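Local coordinates for metallophosphoesterase TT1561-like domain-containing protein (PDB 2YVT) that is of unconfirmed function but belongs to the calcineurin-like metallophosphoesterase superfamily and so probably hydrolyses phosphate esters at a metal centre, at residues Pro62-Lys65 and Val66-Asn70; Glu71-Ile74 and Ile75-Asp79; Tyr156-Trp159 and Tyr160-Ile164. One frame throughout, in Å; residues are numbered along the deposited sequence.

Contact 1: residues Pro62-Lys65 and Val66-Asn70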
# COMPACT_ATOMS: atom_id res chain seq x y z
N PRO A 62 -8.19 -2.62 25.01
CA PRO A 62 -6.80 -2.52 24.56
C PRO A 62 -6.00 -1.50 25.36
O PRO A 62 -6.49 -0.41 25.66
CB PRO A 62 -6.93 -2.10 23.10
CG PRO A 62 -8.24 -2.62 22.69
CD PRO A 62 -9.13 -2.47 23.88
N ASN A 63 -4.78 -1.88 25.73
CA ASN A 63 -3.94 -1.07 26.59
C ASN A 63 -3.17 -0.03 25.79
O ASN A 63 -2.19 -0.35 25.12
CB ASN A 63 -2.99 -1.99 27.37
CG ASN A 63 -2.08 -1.24 28.33
OD1 ASN A 63 -2.21 -0.02 28.52
ND2 ASN A 63 -1.15 -1.97 28.94
N ARG A 64 -3.63 1.22 25.86
CA ARG A 64 -3.03 2.31 25.09
C ARG A 64 -1.61 2.67 25.55
O ARG A 64 -0.90 3.38 24.85
CB ARG A 64 -3.95 3.53 25.07
CG ARG A 64 -5.25 3.29 24.33
CD ARG A 64 -6.05 4.58 24.15
NE ARG A 64 -5.39 5.51 23.25
CZ ARG A 64 -5.51 5.47 21.92
NH1 ARG A 64 -6.26 4.55 21.33
NH2 ARG A 64 -4.86 6.37 21.18
N LYS A 65 -1.20 2.16 26.71
CA LYS A 65 0.19 2.32 27.15
C LYS A 65 1.14 1.68 26.14
O LYS A 65 2.25 2.17 25.94
CB LYS A 65 0.41 1.73 28.54
CG LYS A 65 -0.37 2.42 29.64
CD LYS A 65 0.14 1.98 31.01
CE LYS A 65 -0.60 2.70 32.13
NZ LYS A 65 -0.23 4.14 32.21
N VAL A 66 0.70 0.60 25.48
CA VAL A 66 1.51 -0.05 24.44
C VAL A 66 1.77 0.89 23.26
O VAL A 66 2.88 0.93 22.72
CB VAL A 66 0.88 -1.39 23.98
CG1 VAL A 66 1.67 -2.01 22.84
CG2 VAL A 66 0.81 -2.37 25.14
N ILE A 67 0.76 1.68 22.89
CA ILE A 67 0.95 2.69 21.85
C ILE A 67 1.97 3.72 22.33
O ILE A 67 2.96 4.00 21.66
CB ILE A 67 -0.37 3.40 21.48
CG1 ILE A 67 -1.37 2.40 20.88
CG2 ILE A 67 -0.11 4.55 20.51
CD1 ILE A 67 -2.77 2.95 20.69
N HIS A 68 1.72 4.28 23.51
CA HIS A 68 2.54 5.37 23.99
C HIS A 68 4.02 4.98 24.13
O HIS A 68 4.90 5.75 23.75
CB HIS A 68 1.96 5.93 25.30
CG HIS A 68 0.53 6.37 25.17
ND1 HIS A 68 -0.38 6.26 26.20
CD2 HIS A 68 -0.15 6.90 24.12
CE1 HIS A 68 -1.55 6.71 25.80
NE2 HIS A 68 -1.44 7.10 24.54
N GLU A 69 4.28 3.76 24.61
CA GLU A 69 5.66 3.32 24.82
C GLU A 69 6.40 2.97 23.53
O GLU A 69 7.63 2.86 23.51
CB GLU A 69 5.73 2.17 25.84
CG GLU A 69 5.17 0.83 25.39
CD GLU A 69 4.82 -0.09 26.55
OE1 GLU A 69 4.30 -1.19 26.31
OE2 GLU A 69 5.07 0.30 27.72
N ASN A 70 5.64 2.84 22.44
CA ASN A 70 6.23 2.55 21.13
C ASN A 70 6.26 3.75 20.18
O ASN A 70 6.80 3.66 19.08
CB ASN A 70 5.52 1.35 20.48
CG ASN A 70 5.93 0.03 21.11
OD1 ASN A 70 5.18 -0.56 21.89
ND2 ASN A 70 7.13 -0.43 20.78
O HOH W 1 -4.22 7.64 24.67
O HOH W 2 -2.77 8.07 22.11
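Arg64 and His68, one helical turn apart, are joined through two shared waters. From CB outward, the Arg64 chain passes three different partners. Its CB lies 4.1 Å from CE1 of the His68 imidazole. The chain then runs up beside Ile67, the two side chains pointing the same way, and a bend at chi3 (68°) brings the guanidinium round so that CD1 of Ile67 sits under one of its faces, toward the rim, 3.9 Å from Arg64 CZ. At the tip the N-H groups work in plane. NE gives its hydrogen to water 1 and NH2 gives one to water 2, and both waters also bond His68 NE2, water 1 at 2.8 Å, at the edge of the imidazole. NH1 forms a salt bridge with Asp151, the strongest polar partner of this side chain. A pair of water bridges thus ties the two flat groups together, though Arg64 NE and His68 NE2 remain 4.4 Å apart.

One face of the His68 ring meets backbone: Arg64 O lies over its centre, 3.2 Å above the plane, and is not bonded to the ring. Arg64 O accepts instead from His68 N at 3.1 Å in a nearly straight bond.

One residue earlier, Asn63 covers the start of the helix. Its side chain leaves with chi1 at -179°, CG opposite the backbone N, and this carries OD1 of Asn63 to Lys65 N, 3.0 Å away, while Asn63 O takes Val66 N. Both donors stand well above the plane of the carbonyl they use. Glu69 N to Lys65 O, 2.9 Å, is a regular bond of the first helical turn. An asparagine side chain closing on the N-H two residues on is the mark of an N-terminal helix cap, here at the beginning of helix 65-86.

Contact 2: residues Glu71-Ile74 and Ile75-Asp79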
# COMPACT_ATOMS: atom_id res chain seq x y z
N GLU A 71 5.69 4.88 20.61
CA GLU A 71 5.60 6.07 19.76
C GLU A 71 6.95 6.58 19.27
O GLU A 71 7.07 6.95 18.11
CB GLU A 71 4.82 7.19 20.45
CG GLU A 71 3.32 6.99 20.42
CD GLU A 71 2.57 8.10 21.12
OE1 GLU A 71 3.17 9.16 21.40
OE2 GLU A 71 1.36 7.90 21.39
N HIS A 72 7.96 6.60 20.15
CA HIS A 72 9.27 7.09 19.74
C HIS A 72 9.84 6.27 18.57
O HIS A 72 10.31 6.84 17.58
CB HIS A 72 10.25 7.13 20.92
CG HIS A 72 11.57 7.74 20.56
ND1 HIS A 72 12.64 6.99 20.14
CD2 HIS A 72 11.97 9.03 20.53
CE1 HIS A 72 13.66 7.79 19.88
NE2 HIS A 72 13.28 9.04 20.11
N TYR A 73 9.77 4.94 18.70
CA TYR A 73 10.20 4.01 17.64
C TYR A 73 9.41 4.22 16.34
O TYR A 73 9.99 4.30 15.25
CB TYR A 73 10.09 2.54 18.10
CG TYR A 73 9.61 1.56 17.03
CD1 TYR A 73 10.46 1.14 16.00
CD2 TYR A 73 8.31 1.04 17.06
CE1 TYR A 73 10.02 0.24 15.02
CE2 TYR A 73 7.85 0.14 16.08
CZ TYR A 73 8.72 -0.25 15.07
OH TYR A 73 8.29 -1.14 14.11
N ILE A 74 8.09 4.34 16.46
CA ILE A 74 7.22 4.49 15.28
C ILE A 74 7.57 5.77 14.53
O ILE A 74 7.76 5.77 13.31
CB ILE A 74 5.72 4.47 15.67
CG1 ILE A 74 5.30 3.09 16.18
CG2 ILE A 74 4.82 4.92 14.50
CD1 ILE A 74 3.98 3.09 16.91
N ILE A 75 7.68 6.87 15.27
CA ILE A 75 8.00 8.17 14.67
C ILE A 75 9.39 8.19 14.02
O ILE A 75 9.54 8.65 12.88
CB ILE A 75 7.88 9.30 15.72
CG1 ILE A 75 6.42 9.45 16.15
CG2 ILE A 75 8.43 10.60 15.14
CD1 ILE A 75 6.22 10.18 17.47
N GLU A 76 10.39 7.70 14.73
CA GLU A 76 11.76 7.69 14.23
C GLU A 76 11.85 6.85 12.95
O GLU A 76 12.51 7.23 11.97
CB GLU A 76 12.69 7.13 15.30
CG GLU A 76 14.18 7.22 15.01
CD GLU A 76 15.05 6.85 16.21
OE1 GLU A 76 14.55 6.18 17.14
OE2 GLU A 76 16.24 7.24 16.24
N THR A 77 11.18 5.70 12.96
CA THR A 77 11.25 4.77 11.84
C THR A 77 10.50 5.33 10.63
O THR A 77 10.98 5.25 9.50
CB THR A 77 10.74 3.38 12.24
OG1 THR A 77 11.44 2.95 13.41
CG2 THR A 77 10.96 2.37 11.11
N LEU A 78 9.33 5.92 10.86
CA LEU A 78 8.59 6.55 9.76
C LEU A 78 9.35 7.73 9.16
O LEU A 78 9.41 7.90 7.94
CB LEU A 78 7.20 7.00 10.21
CG LEU A 78 6.18 5.88 10.44
CD1 LEU A 78 4.91 6.47 11.05
CD2 LEU A 78 5.88 5.13 9.15
N ASP A 79 9.96 8.55 10.02
CA ASP A 79 10.75 9.68 9.54
C ASP A 79 11.90 9.18 8.68
O ASP A 79 12.18 9.75 7.62
CB ASP A 79 11.27 10.50 10.72
CG ASP A 79 10.19 11.29 11.41
OD1 ASP A 79 9.05 11.38 10.90
OD2 ASP A 79 10.48 11.84 12.50
O HOH W 3 13.41 4.60 19.09
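The imidazole of His72 meets Glu76 obliquely, its plane turned 74° from that of the carboxylate, so the two groups neither stack nor lie flush. At the ring's edge, in plane, sits water 3, 2.7 Å from His72 ND1; the same water donates to Glu76 OE1. Directly, the nearest approach is His72 CE1 to Glu76 OE1, 3.3 Å. Both side chains leave the helix with CG anti to their backbone N, which sends them along the same flank with the water between their tips.

The other flat group is the phenol of Tyr73. Thr77 OG1 approaches obliquely, 3.3 Å from Tyr73 CD1, and the hydroxyl at the far end goes elsewhere, to Glu16 and to the backbone N of Asn45. Thr77 OG1 is itself occupied with the helix: it gives its proton to Tyr73 O at 2.7 Å, while Thr77 N donates to the same carbonyl from the opposite face of its plane. OG1 reaches back because it stands beside its own N, at chi1 -53°. Tyr73 O is thus gripped by two donors from one residue.

On the buried flank Ile74 and Leu78 lie alongside each other, CG2 of the first 3.8 Å from CD1 of the second, and both press on helix 103-112, Ile74 at Ile105 and Leu78 at Phe106. Beneath all this the regular helix bonds run on, Ile75 N to Glu71 O and Leu78 N to Ile74 O, each 2.9 Å.

The chemistry therefore changes round the helix. Where it is exposed, a water carries the polar link between histidine and glutamate, and the carboxylate would probably favour a protonated imidazole; where it is buried, Ile74 and Leu78 make apolar contact with each other and with the neighbouring helix.

Contact 3: residues Tyr156-Trp159 and Tyr160-Ile164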
# COMPACT_ATOMS: atom_id res chain seq x y z
N TYR A 156 -10.24 -1.69 8.24
CA TYR A 156 -11.46 -1.00 7.84
C TYR A 156 -12.53 -2.00 7.43
O TYR A 156 -12.22 -3.05 6.87
CB TYR A 156 -11.17 -0.06 6.67
CG TYR A 156 -10.24 1.05 7.06
CD1 TYR A 156 -10.73 2.18 7.73
CD2 TYR A 156 -8.87 0.97 6.80
CE1 TYR A 156 -9.88 3.21 8.11
CE2 TYR A 156 -8.00 2.02 7.19
CZ TYR A 156 -8.52 3.13 7.84
OH TYR A 156 -7.70 4.15 8.24
N PRO A 157 -13.80 -1.68 7.74
CA PRO A 157 -14.93 -2.55 7.38
C PRO A 157 -15.53 -2.17 6.04
O PRO A 157 -15.44 -1.01 5.63
CB PRO A 157 -15.93 -2.24 8.49
CG PRO A 157 -15.71 -0.79 8.80
CD PRO A 157 -14.24 -0.51 8.53
N ARG A 158 -16.16 -3.15 5.38
CA ARG A 158 -16.74 -2.96 4.05
C ARG A 158 -17.61 -1.70 3.95
O ARG A 158 -17.44 -0.91 3.02
CB ARG A 158 -17.57 -4.20 3.66
CG ARG A 158 -18.32 -4.06 2.35
CD ARG A 158 -19.21 -5.28 2.09
NE ARG A 158 -18.43 -6.51 1.90
CZ ARG A 158 -18.12 -7.02 0.71
NH1 ARG A 158 -18.52 -6.40 -0.40
NH2 ARG A 158 -17.41 -8.14 0.63
N TRP A 159 -18.52 -1.52 4.90
CA TRP A 159 -19.43 -0.37 4.83
C TRP A 159 -18.69 0.96 4.74
O TRP A 159 -19.10 1.85 4.01
CB TRP A 159 -20.40 -0.36 6.02
CG TRP A 159 -19.82 0.05 7.34
CD1 TRP A 159 -19.38 -0.78 8.31
CD2 TRP A 159 -19.63 1.39 7.83
NE1 TRP A 159 -18.93 -0.06 9.39
CE2 TRP A 159 -19.07 1.27 9.12
CE3 TRP A 159 -19.87 2.66 7.30
CZ2 TRP A 159 -18.74 2.39 9.89
CZ3 TRP A 159 -19.55 3.78 8.07
CH2 TRP A 159 -18.98 3.63 9.36
N TYR A 160 -17.60 1.08 5.50
CA TYR A 160 -16.85 2.33 5.54
C TYR A 160 -16.04 2.55 4.26
O TYR A 160 -15.98 3.66 3.74
CB TYR A 160 -15.94 2.36 6.77
CG TYR A 160 -15.13 3.62 6.90
CD1 TYR A 160 -15.71 4.80 7.40
CD2 TYR A 160 -13.78 3.64 6.53
CE1 TYR A 160 -14.96 5.97 7.52
CE2 TYR A 160 -13.03 4.79 6.65
CZ TYR A 160 -13.62 5.96 7.14
OH TYR A 160 -12.87 7.10 7.27
N VAL A 161 -15.43 1.48 3.76
CA VAL A 161 -14.69 1.55 2.51
C VAL A 161 -15.62 2.02 1.38
O VAL A 161 -15.29 2.96 0.64
CB VAL A 161 -14.04 0.19 2.18
CG1 VAL A 161 -13.33 0.24 0.83
CG2 VAL A 161 -13.07 -0.20 3.30
N GLU A 162 -16.80 1.40 1.29
CA GLU A 162 -17.77 1.77 0.27
C GLU A 162 -18.26 3.21 0.45
O GLU A 162 -18.39 3.96 -0.52
CB GLU A 162 -18.93 0.77 0.27
CG GLU A 162 -18.49 -0.65 -0.08
CD GLU A 162 -19.63 -1.65 -0.15
OE1 GLU A 162 -20.74 -1.36 0.35
OE2 GLU A 162 -19.40 -2.75 -0.70
N TYR A 163 -18.48 3.60 1.70
CA TYR A 163 -18.95 4.94 2.03
C TYR A 163 -17.94 6.01 1.61
O TYR A 163 -18.30 7.02 1.00
CB TYR A 163 -19.22 5.04 3.53
CG TYR A 163 -19.81 6.36 3.95
CD1 TYR A 163 -21.13 6.68 3.64
CD2 TYR A 163 -19.04 7.31 4.64
CE1 TYR A 163 -21.69 7.90 4.01
CE2 TYR A 163 -19.59 8.54 5.02
CZ TYR A 163 -20.92 8.82 4.70
OH TYR A 163 -21.46 10.03 5.06
N ILE A 164 -16.67 5.80 1.94
CA ILE A 164 -15.64 6.77 1.62
C ILE A 164 -15.41 6.86 0.11
O ILE A 164 -15.28 7.95 -0.44
CB ILE A 164 -14.30 6.41 2.32
CG1 ILE A 164 -14.43 6.59 3.84
CG2 ILE A 164 -13.13 7.22 1.72
CD1 ILE A 164 -14.70 8.04 4.32
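Trp159 and Tyr160 stand nearly perpendicular, planes 82° apart, with the edge of the tyrosine toward the face of the indole in a T-shaped stack. Tyr160 CB completes the fit: it sits over the middle of the six-membered ring of Trp159, 3.8 Å from its centroid, in a CH-pi contact. The indole lies over Tyr160 because its CG sits between the backbone N and the carbonyl carbon (chi1 74°).

Tyr156 treats Tyr160 differently. The two phenols run side by side with planes only 13° apart, yet meet rim to rim, Tyr156 CD1 3.6 Å from Tyr160 CD2. Pro157, the N-cap residue of helix 158-164, lays CG against Tyr160 CB at 3.8 Å. Pro157 O accepts from Val161 N at 3.1 Å and opens the helix.

Arg158 and Glu162 cross, guanidinium and carboxylate planes nearly perpendicular. OE2 lies near the guanidinium plane, at its edge, but the salt bridge between Arg158 NH1 and Glu162 OE2 is long, 3.8 Å; the arginine's stronger partner is Glu145.

Both phenol hydroxyls reach acidic groups, Tyr156 at Glu150 and Tyr160 at Glu125. The cluster therefore joins strand to helix through apolar ring contacts while the hydroxyls of Tyr156 and Tyr160 bond acidic residues outside it, and the long Arg158-Glu162 pairing probably adds only modest attraction.

In the fold
Contacts 1 and 2 adjoin on helix 65-86, their centres 14 Å apart: the first is its capped, surface-exposed beginning, the second a partly buried stretch further along. Contact 3 lies elsewhere, where strand 155-157 passes into helix 158-164, and its nearest atoms are about 13 Å from either of the others. Each pairs a polar flank with an apolar one, in different proportions. At the surface, contact 1 relies on waters and a capping amide; contact 2 keeps one water bridge on its exposed side and packs aliphatic chains against helix 103-112; contact 3, also partly buried, rests chiefly on aromatic rings, with Val161 packed on strand 134-144 and helix 202-211.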